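Local atomic coordinates of transcriptional regulatory protein RcsB (Escherichia coli, PDB entry 5I4C), a protein that serves as the DNA-binding response regulator of the Rcs signaling system, controlling genes for capsule synthesis, biofilm formation and cell division, here represented by its receiver domain. Residues N3-I8 against D49-I54; I8-P13 against I54-M59; S82-T87 against G105-Q110. All coordinates share one frame; numbering follows the deposited sequence. Where two conformers were deposited one is given.

From the N terminus, strand 4-9 runs first and later gains strand 52-56 as a parallel neighbour. Contact 1 closes the roughly 40-residue loop between them along most of strand 4-9. Contact 2 continues the same pairing into the loops at their C-terminal ends. The two contacts share Ile8 and Ile54, and their segments alternate along the chain, so they cross. Contact 3 follows in series. It closes a shorter loop through helix 92-99 and adds strand 105-108 to strand 82-87. Strand 82-87 also borders strand 52-56, which makes one sheet of all three contacts. Lys109 of contact 3 forms salt bridges with Asp10 and Asp56 of contact 2.

Contact 1 (N3-I8 against D49-I54); sequences NMNVII and DAHVLI
Asn5 and His51 join the two segments through backbone and side chain together. The Asn5 N-H points almost straight at His51 ND1, 3.0 Å away, although the donor lies 40° out of the ring plane. Asn5 O accepts two bonds, from His51 N at 2.7 Å and from Val52 N. Asn5 CG lies anti to the carbonyl carbon (chi1 -70°), and from there the amide reaches Asp49. Asn5 ND2 donates at 3.2 Å to Asp49 O from above that carbonyl plane; the oxygen lies in the amide plane and over the rim of one His51 face. The amide and ring planes are nearly parallel, 5° apart. Regular parallel bonding follows, with Ile7 N to Val52 O and Ile54 N to Ile7 O.

Apolar contacts lie on both faces of the sheet. On one, Met4 SD touches Val52 CG2 at 3.8 Å, Val6 lies beside Val52, and Val6 CG2 meets Ile54 CD1. On the other, Ile7 CD1 packs on Ala50 CB at 3.6 Å, and Ile7 CG2 meets Leu53 CD1.

Helix 112-124 covers Met4, Val52 and Ile54, while helix 13-23 covers Val6 and Ile8. Strand 29-35 flanks strand 4-9 and bonds to its backbone.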
loop_
_atom_site.group_PDB
_atom_site.type_symbol
_atom_site.label_atom_id
_atom_site.label_comp_id
_atom_site.label_asym_id
_atom_site.label_seq_id
_atom_site.Cartn_x
_atom_site.Cartn_y
_atom_site.Cartn_z
ATOM N N ASN A 3 16.769 -17.986 -11.389
ATOM C CA ASN A 3 16.335 -17.537 -10.075
ATOM C C ASN A 3 16.851 -16.141 -9.702
ATOM O O ASN A 3 18.033 -15.843 -9.836
ATOM C CB ASN A 3 16.759 -18.521 -9.006
ATOM C CG ASN A 3 15.749 -18.602 -7.924
ATOM O OD1 ASN A 3 14.862 -19.467 -7.956
ATOM N ND2 ASN A 3 15.790 -17.652 -7.019
ATOM N N MET A 4 15.961 -15.291 -9.216
ATOM C CA MET A 4 16.345 -13.966 -8.800
ATOM C C MET A 4 15.942 -13.706 -7.342
ATOM O O MET A 4 14.769 -13.792 -6.982
ATOM C CB MET A 4 15.721 -12.974 -9.748
ATOM C CG MET A 4 16.140 -11.535 -9.527
ATOM S SD MET A 4 15.285 -10.497 -10.750
ATOM C CE MET A 4 16.215 -10.791 -12.250
ATOM N N ASN A 5 16.929 -13.349 -6.504
ATOM C CA ASN A 5 16.680 -13.040 -5.109
ATOM C C ASN A 5 16.586 -11.559 -5.004
ATOM O O ASN A 5 17.502 -10.835 -5.502
ATOM C CB ASN A 5 17.787 -13.524 -4.226
ATOM C CG ASN A 5 17.831 -15.018 -4.134
ATOM O OD1 ASN A 5 16.815 -15.704 -4.325
ATOM N ND2 ASN A 5 19.012 -15.542 -3.865
ATOM N N VAL A 6 15.502 -11.101 -4.390
ATOM C CA VAL A 6 15.214 -9.656 -4.275
ATOM C C VAL A 6 14.995 -9.265 -2.833
ATOM O O VAL A 6 14.527 -10.052 -2.017
ATOM C CB VAL A 6 14.042 -9.201 -5.226
ATOM C CG1 VAL A 6 14.156 -9.801 -6.653
ATOM C CG2 VAL A 6 12.678 -9.554 -4.675
ATOM N N ILE A 7 15.375 -8.026 -2.496
ATOM C CA ILE A 7 15.065 -7.410 -1.200
ATOM C C ILE A 7 14.085 -6.304 -1.508
ATOM O O ILE A 7 14.234 -5.630 -2.544
ATOM C CB ILE A 7 16.345 -6.807 -0.574
ATOM C CG1 ILE A 7 17.321 -7.909 -0.220
ATOM C CG2 ILE A 7 16.026 -5.953 0.609
ATOM C CD1 ILE A 7 18.584 -7.374 0.377
ATOM N N ILE A 8 13.119 -6.098 -0.642
ATOM C CA ILE A 8 12.160 -5.049 -0.858
ATOM C C ILE A 8 12.232 -4.105 0.324
ATOM O O ILE A 8 12.293 -4.555 1.494
ATOM C CB ILE A 8 10.743 -5.593 -1.136
ATOM C CG1 ILE A 8 10.172 -6.402 0.014
ATOM C CG2 ILE A 8 10.748 -6.560 -2.317
ATOM C CD1 ILE A 8 8.728 -6.912 -0.255
ATOM N N ASP A 49 21.852 -13.156 -0.073
ATOM C CA ASP A 49 22.513 -13.268 -1.375
ATOM C C ASP A 49 21.587 -12.621 -2.457
ATOM O O ASP A 49 21.173 -13.270 -3.407
ATOM C CB ASP A 49 22.878 -14.746 -1.624
ATOM C CG ASP A 49 24.113 -15.227 -0.785
ATOM O OD1 ASP A 49 24.668 -14.477 0.071
ATOM O OD2 ASP A 49 24.550 -16.369 -1.015
ATOM N N ALA A 50 21.314 -11.323 -2.285
ATOM C CA ALA A 50 20.365 -10.555 -3.068
ATOM C C ALA A 50 20.926 -10.199 -4.440
ATOM O O ALA A 50 22.101 -9.842 -4.548
ATOM C CB ALA A 50 20.028 -9.255 -2.339
ATOM N N HIS A 51 20.089 -10.251 -5.459
ATOM C CA HIS A 51 20.453 -9.797 -6.818
ATOM C C HIS A 51 19.970 -8.382 -7.150
ATOM O O HIS A 51 20.608 -7.619 -7.871
ATOM C CB HIS A 51 19.952 -10.820 -7.848
ATOM C CG HIS A 51 20.479 -12.183 -7.607
ATOM N ND1 HIS A 51 19.709 -13.302 -7.711
ATOM C CD2 HIS A 51 21.707 -12.608 -7.207
ATOM C CE1 HIS A 51 20.432 -14.368 -7.415
ATOM N NE2 HIS A 51 21.645 -13.974 -7.074
ATOM N N VAL A 52 18.827 -8.018 -6.595
ATOM C CA VAL A 52 18.133 -6.804 -6.915
ATOM C C VAL A 52 17.603 -6.234 -5.604
ATOM O O VAL A 52 17.051 -6.969 -4.789
ATOM C CB VAL A 52 16.895 -7.077 -7.830
ATOM C CG1 VAL A 52 16.248 -5.757 -8.276
ATOM C CG2 VAL A 52 17.355 -7.762 -9.058
ATOM N N LEU A 53 17.811 -4.967 -5.441
ATOM C CA LEU A 53 17.138 -4.201 -4.406
ATOM C C LEU A 53 16.003 -3.380 -5.004
ATOM O O LEU A 53 16.250 -2.586 -5.918
ATOM C CB LEU A 53 18.118 -3.281 -3.740
ATOM C CG LEU A 53 17.444 -2.327 -2.744
ATOM C CD1 LEU A 53 16.738 -2.945 -1.551
ATOM C CD2 LEU A 53 18.437 -1.317 -2.347
ATOM N N ILE A 54 14.799 -3.562 -4.460
ATOM C CA ILE A 54 13.613 -2.803 -4.830
ATOM C C ILE A 54 13.289 -1.848 -3.676
ATOM O O ILE A 54 12.866 -2.288 -2.609
ATOM C CB ILE A 54 12.441 -3.731 -5.135
ATOM C CG1 ILE A 54 12.853 -4.743 -6.191
ATOM C CG2 ILE A 54 11.226 -2.936 -5.582
ATOM C CD1 ILE A 54 11.898 -5.904 -6.336
#

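Contact 2 (I8-P13 against I54-M59); sequences IADDHP and ITDLSM
Asp10 and Asp56 bring two carboxylates together where two neighbouring parallel strands lead into loops. Both have CG anti to the backbone N (chi1 -164° and -168°), and their carboxylate planes are turned 62° apart. Asp10 OD1 comes within 3.1 Å of Asp56 CB. It lies 3.5 Å from Asp56 OD1, where two acceptors face each other without a hydrogen bond.

The second oxygen of each acid turns back to its own chain. Asp10 OD2 accepts from His12 N at 2.9 Å, on its anti side, in an Asx turn. Asp56 OD2 accepts from Ser58 N in a second Asx turn, with the donor above the carboxylate plane. These bonds help to fix both carboxylates. Asp11 OD1 stands 4.2 Å from Asp56 OD2. A water molecule donates to both oxygens, though its distance to Asp56 OD2 is too short to be reliable.

Met59 packs along Ala9, Asp10 and Asp11. Its chain is extended as far as SD and bent at chi3, and Met59 SD lies 3.5 Å from Asp10 N. The same sulfur packs against Ala9 CB at 3.9 Å. Met59 CG lies 3.7 Å from Asp11 N, a buried amide with no partner in the model. Thr55 OG1 touches Ala9 CB and bonds to Asp56 O. Earlier along the strands, Ala9 N bonds to Ile54 O, and Asp56 N to Ala9 O.

Lys109 NZ forms salt bridges with both Asp10 OD1 and Asp56 OD1, which probably offsets the repulsion between the acids. Asp56 is the predicted phosphorylation site and carries no phosphoryl group here. The cluster of Asp10, Asp11 and Asp56 is consistent with the acidic pocket of receiver domains, which in relatives binds a magnesium ion during phosphorylation; no metal is modelled in this contact.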
loop_
_atom_site.group_PDB
_atom_site.type_symbol
_atom_site.label_atom_id
_atom_site.label_comp_id
_atom_site.label_asym_id
_atom_site.label_seq_id
_atom_site.Cartn_x
_atom_site.Cartn_y
_atom_site.Cartn_z
ATOM N N ILE A 8 13.119 -6.098 -0.642
ATOM C CA ILE A 8 12.160 -5.049 -0.858
ATOM C C ILE A 8 12.232 -4.105 0.324
ATOM O O ILE A 8 12.293 -4.555 1.494
ATOM C CB ILE A 8 10.743 -5.593 -1.136
ATOM C CG1 ILE A 8 10.172 -6.402 0.014
ATOM C CG2 ILE A 8 10.748 -6.560 -2.317
ATOM C CD1 ILE A 8 8.728 -6.912 -0.255
ATOM N N ALA A 9 12.249 -2.805 0.045
ATOM C CA ALA A 9 12.414 -1.841 1.107
ATOM C C ALA A 9 11.477 -0.662 0.929
ATOM O O ALA A 9 11.424 -0.035 -0.146
ATOM C CB ALA A 9 13.859 -1.380 1.187
ATOM N N ASP A 10 10.651 -0.445 1.950
ATOM C CA ASP A 10 9.672 0.660 1.961
ATOM C C ASP A 10 9.228 0.861 3.376
ATOM O O ASP A 10 9.073 -0.122 4.106
ATOM C CB ASP A 10 8.459 0.353 1.112
ATOM C CG ASP A 10 7.626 1.640 0.794
ATOM O OD1 ASP A 10 7.877 2.311 -0.190
ATOM O OD2 ASP A 10 6.724 1.999 1.509
ATOM N N ASP A 11 8.963 2.085 3.763
ATOM C CA ASP A 11 8.548 2.262 5.176
ATOM C C ASP A 11 7.045 2.081 5.378
ATOM O O ASP A 11 6.565 2.412 6.429
ATOM C CB ASP A 11 9.089 3.565 5.783
ATOM C CG ASP A 11 8.555 4.790 5.106
ATOM O OD1 ASP A 11 8.285 4.696 3.878
ATOM O OD2 ASP A 11 8.445 5.836 5.803
ATOM N N HIS A 12 6.313 1.573 4.370
ATOM C CA HIS A 12 4.885 1.331 4.511
ATOM C C HIS A 12 4.633 -0.166 4.458
ATOM O O HIS A 12 4.864 -0.767 3.415
ATOM C CB HIS A 12 4.124 2.046 3.398
ATOM C CG HIS A 12 3.922 3.494 3.653
ATOM N ND1 HIS A 12 4.602 4.459 2.958
ATOM C CD2 HIS A 12 3.194 4.137 4.574
ATOM C CE1 HIS A 12 4.232 5.647 3.391
ATOM N NE2 HIS A 12 3.393 5.473 4.392
ATOM N N PRO A 13 4.199 -0.780 5.577
ATOM C CA PRO A 13 4.033 -2.223 5.598
ATOM C C PRO A 13 3.074 -2.697 4.513
ATOM O O PRO A 13 3.315 -3.709 3.916
ATOM C CB PRO A 13 3.488 -2.494 6.993
ATOM C CG PRO A 13 4.124 -1.442 7.795
ATOM C CD PRO A 13 4.159 -0.221 6.927
ATOM N N ILE A 54 14.799 -3.562 -4.460
ATOM C CA ILE A 54 13.613 -2.803 -4.830
ATOM C C ILE A 54 13.289 -1.848 -3.676
ATOM O O ILE A 54 12.866 -2.288 -2.609
ATOM C CB ILE A 54 12.441 -3.731 -5.135
ATOM C CG1 ILE A 54 12.853 -4.743 -6.191
ATOM C CG2 ILE A 54 11.226 -2.936 -5.582
ATOM C CD1 ILE A 54 11.898 -5.904 -6.336
ATOM N N THR A 55 13.476 -0.573 -3.902
ATOM C CA THR A 55 13.501 0.332 -2.799
ATOM C C THR A 55 12.790 1.680 -3.051
ATOM O O THR A 55 12.883 2.288 -4.124
ATOM C CB THR A 55 14.959 0.606 -2.296
ATOM O OG1 THR A 55 14.915 1.340 -1.051
ATOM C CG2 THR A 55 15.777 1.499 -3.314
ATOM N N ASP A 56 12.058 2.119 -2.042
ATOM C CA ASP A 56 11.578 3.495 -1.938
ATOM C C ASP A 56 12.780 4.447 -1.642
ATOM O O ASP A 56 13.790 4.009 -1.094
ATOM C CB ASP A 56 10.598 3.592 -0.786
ATOM C CG ASP A 56 9.836 4.889 -0.791
ATOM O OD1 ASP A 56 9.079 5.168 -1.739
ATOM O OD2 ASP A 56 10.003 5.630 0.150
ATOM N N LEU A 57 12.686 5.699 -2.039
ATOM C CA LEU A 57 13.733 6.673 -1.741
ATOM C C LEU A 57 13.486 7.564 -0.518
ATOM O O LEU A 57 14.314 8.423 -0.248
ATOM C CB LEU A 57 13.928 7.540 -2.948
ATOM C CG LEU A 57 14.497 6.858 -4.212
ATOM C CD1 LEU A 57 14.626 7.900 -5.297
ATOM C CD2 LEU A 57 15.843 6.206 -3.936
ATOM N N SER A 58 12.395 7.344 0.223
ATOM C CA SER A 58 12.027 8.180 1.350
ATOM C C SER A 58 11.902 7.520 2.734
ATOM O O SER A 58 11.173 8.028 3.596
ATOM C CB SER A 58 10.661 8.843 1.031
ATOM O OG SER A 58 10.952 9.977 0.227
ATOM N N MET A 59 12.640 6.483 2.999
ATOM C CA MET A 59 12.517 5.750 4.259
ATOM C C MET A 59 13.347 6.360 5.318
ATOM O O MET A 59 14.357 6.982 5.010
ATOM C CB MET A 59 13.085 4.377 4.079
ATOM C CG MET A 59 12.315 3.493 3.123
ATOM S SD MET A 59 13.074 1.857 3.135
ATOM C CE MET A 59 14.772 2.300 2.665
HETATM O O HOH W 1 8.282 6.445 1.642
#

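Contact 3 (S82-T87 against G105-Q110); sequences SIIVLT and GIVLKQ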
loop_
_atom_site.group_PDB
_atom_site.type_symbol
_atom_site.label_atom_id
_atom_site.label_comp_id
_atom_site.label_asym_id
_atom_site.label_seq_id
_atom_site.Cartn_x
_atom_site.Cartn_y
_atom_site.Cartn_z
ATOM N N SER A 82 21.680 -4.700 -8.297
ATOM C CA SER A 82 20.829 -3.975 -9.247
ATOM C C SER A 82 19.804 -3.308 -8.412
ATOM O O SER A 82 19.423 -3.813 -7.373
ATOM C CB SER A 82 20.191 -4.907 -10.234
ATOM O OG SER A 82 21.154 -5.559 -11.016
ATOM N N ILE A 83 19.385 -2.145 -8.823
ATOM C CA ILE A 83 18.454 -1.383 -8.031
ATOM C C ILE A 83 17.260 -0.948 -8.867
ATOM O O ILE A 83 17.439 -0.420 -9.977
ATOM C CB ILE A 83 19.111 -0.139 -7.498
ATOM C CG1 ILE A 83 20.266 -0.497 -6.612
ATOM C CG2 ILE A 83 18.101 0.712 -6.723
ATOM C CD1 ILE A 83 21.096 0.737 -6.337
ATOM N N ILE A 84 16.086 -1.281 -8.373
ATOM C CA ILE A 84 14.831 -0.720 -8.816
ATOM C C ILE A 84 14.302 0.230 -7.772
ATOM O O ILE A 84 14.047 -0.173 -6.612
ATOM C CB ILE A 84 13.781 -1.771 -9.123
ATOM C CG1 ILE A 84 14.264 -2.662 -10.274
ATOM C CG2 ILE A 84 12.444 -1.111 -9.516
ATOM C CD1 ILE A 84 13.373 -3.875 -10.511
ATOM N N VAL A 85 14.115 1.483 -8.202
ATOM C CA VAL A 85 13.507 2.517 -7.379
ATOM C C VAL A 85 11.977 2.509 -7.531
ATOM O O VAL A 85 11.499 2.492 -8.630
ATOM C CB VAL A 85 14.110 3.892 -7.686
ATOM C CG1 VAL A 85 13.331 5.039 -7.059
ATOM C CG2 VAL A 85 15.536 3.902 -7.129
ATOM N N LEU A 86 11.274 2.569 -6.405
ATOM C CA LEU A 86 9.829 2.761 -6.321
ATOM C C LEU A 86 9.548 4.236 -6.119
ATOM O O LEU A 86 10.078 4.833 -5.169
ATOM C CB LEU A 86 9.261 2.016 -5.081
ATOM C CG LEU A 86 9.437 0.498 -5.050
ATOM C CD1 LEU A 86 8.956 -0.092 -3.711
ATOM C CD2 LEU A 86 8.703 -0.097 -6.253
ATOM N N THR A 87 8.768 4.834 -7.000
ATOM C CA THR A 87 8.591 6.241 -6.930
ATOM C C THR A 87 7.122 6.623 -6.787
ATOM O O THR A 87 6.220 6.005 -7.341
ATOM C CB THR A 87 9.306 6.941 -8.103
ATOM O OG1 THR A 87 9.285 8.319 -7.813
ATOM C CG2 THR A 87 8.675 6.670 -9.401
ATOM N N GLY A 105 16.144 0.304 -12.758
ATOM C CA GLY A 105 14.731 0.384 -12.977
ATOM C C GLY A 105 14.106 1.399 -12.125
ATOM O O GLY A 105 14.666 1.754 -11.046
ATOM N N ILE A 106 12.992 1.923 -12.639
ATOM C CA ILE A 106 12.125 2.826 -11.902
ATOM C C ILE A 106 10.706 2.352 -12.119
ATOM O O ILE A 106 10.304 2.127 -13.228
ATOM C CB ILE A 106 12.245 4.330 -12.342
ATOM C CG1 ILE A 106 13.636 4.855 -12.048
ATOM C CG2 ILE A 106 11.219 5.143 -11.566
ATOM C CD1 ILE A 106 13.943 6.157 -12.726
ATOM N N VAL A 107 9.960 2.184 -11.049
ATOM C CA VAL A 107 8.554 1.711 -11.112
ATOM C C VAL A 107 7.709 2.625 -10.282
ATOM O O VAL A 107 8.089 2.913 -9.152
ATOM C CB VAL A 107 8.485 0.293 -10.509
ATOM C CG1 VAL A 107 7.034 -0.178 -10.237
ATOM C CG2 VAL A 107 9.191 -0.653 -11.475
ATOM N N LEU A 108 6.546 3.004 -10.778
ATOM C CA LEU A 108 5.629 3.770 -9.961
ATOM C C LEU A 108 5.122 2.871 -8.865
ATOM O O LEU A 108 4.573 1.808 -9.130
ATOM C CB LEU A 108 4.472 4.332 -10.744
ATOM C CG LEU A 108 4.852 5.220 -11.889
ATOM C CD1 LEU A 108 3.600 5.669 -12.670
ATOM C CD2 LEU A 108 5.599 6.392 -11.304
ATOM N N LYS A 109 5.334 3.305 -7.628
ATOM C CA LYS A 109 5.038 2.476 -6.474
ATOM C C LYS A 109 3.606 1.966 -6.521
ATOM O O LYS A 109 3.315 0.799 -6.234
ATOM C CB LYS A 109 5.257 3.311 -5.199
ATOM C CG LYS A 109 5.153 2.487 -3.939
ATOM C CD LYS A 109 5.021 3.308 -2.660
ATOM C CE LYS A 109 6.308 3.942 -2.364
ATOM N NZ LYS A 109 6.402 4.304 -0.949
ATOM N N GLN A 110 2.668 2.828 -6.826
ATOM C CA GLN A 110 1.266 2.367 -6.767
ATOM C C GLN A 110 0.919 1.277 -7.794
ATOM O O GLN A 110 -0.065 0.611 -7.650
ATOM C CB GLN A 110 0.310 3.528 -6.855
ATOM C CG GLN A 110 0.478 4.515 -5.692
ATOM C CD GLN A 110 0.180 3.871 -4.341
ATOM O OE1 GLN A 110 -0.792 3.132 -4.214
ATOM N NE2 GLN A 110 1.049 4.163 -3.310
#
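Thr87 CG2 touches two side chains of the neighbouring strand. It meets Leu108 CD2 at 3.6 Å and Ile106 CG2 at 3.7 Å, and the Thr87 side chain runs at a slant to both. The place of CG2 between the backbone N and the carbonyl carbon leaves OG1 anti to the backbone N (chi1 -169°), where OG1 bonds to Asn89 O.

Ile84 and Val107 meet on the other face of the sheet. Their CG2 methyls touch at 3.8 Å, and the side chains are again set obliquely. Leu86 CD2 lies near Val107 CB on that face. Gly105 pairs with Ile84 at a CA-CA distance of 4.3 Å. With no side chain there, Ile84 CG1 can lie 4.1 Å from Gly105 CA.

Parallel backbone bonds hold this register. Gly105 N gives a weak bond to Ile83 O. Val85 N reaches Gly105 O from above its carbonyl plane, whereas Val107 N meets Val85 O almost head-on. Thr87 N bonds to Val107 O. Lys109 N closes the row on Thr87 O at 2.9 Å, and Lys109 CB rests near the same oxygen. The bend at chi3 of Lys109 (-72°) turns CE; NZ goes on to its salt bridges with Asp10 and Asp56.

Helix 92-99 links the strands and packs on Ile106, completing a beta-alpha-beta crossover. Thr87 at the end of its strand and Lys109 just after strand 105-108 are consistent with the Thr/Ser and Lys that border the phosphorylation site in CheY-like receiver domains.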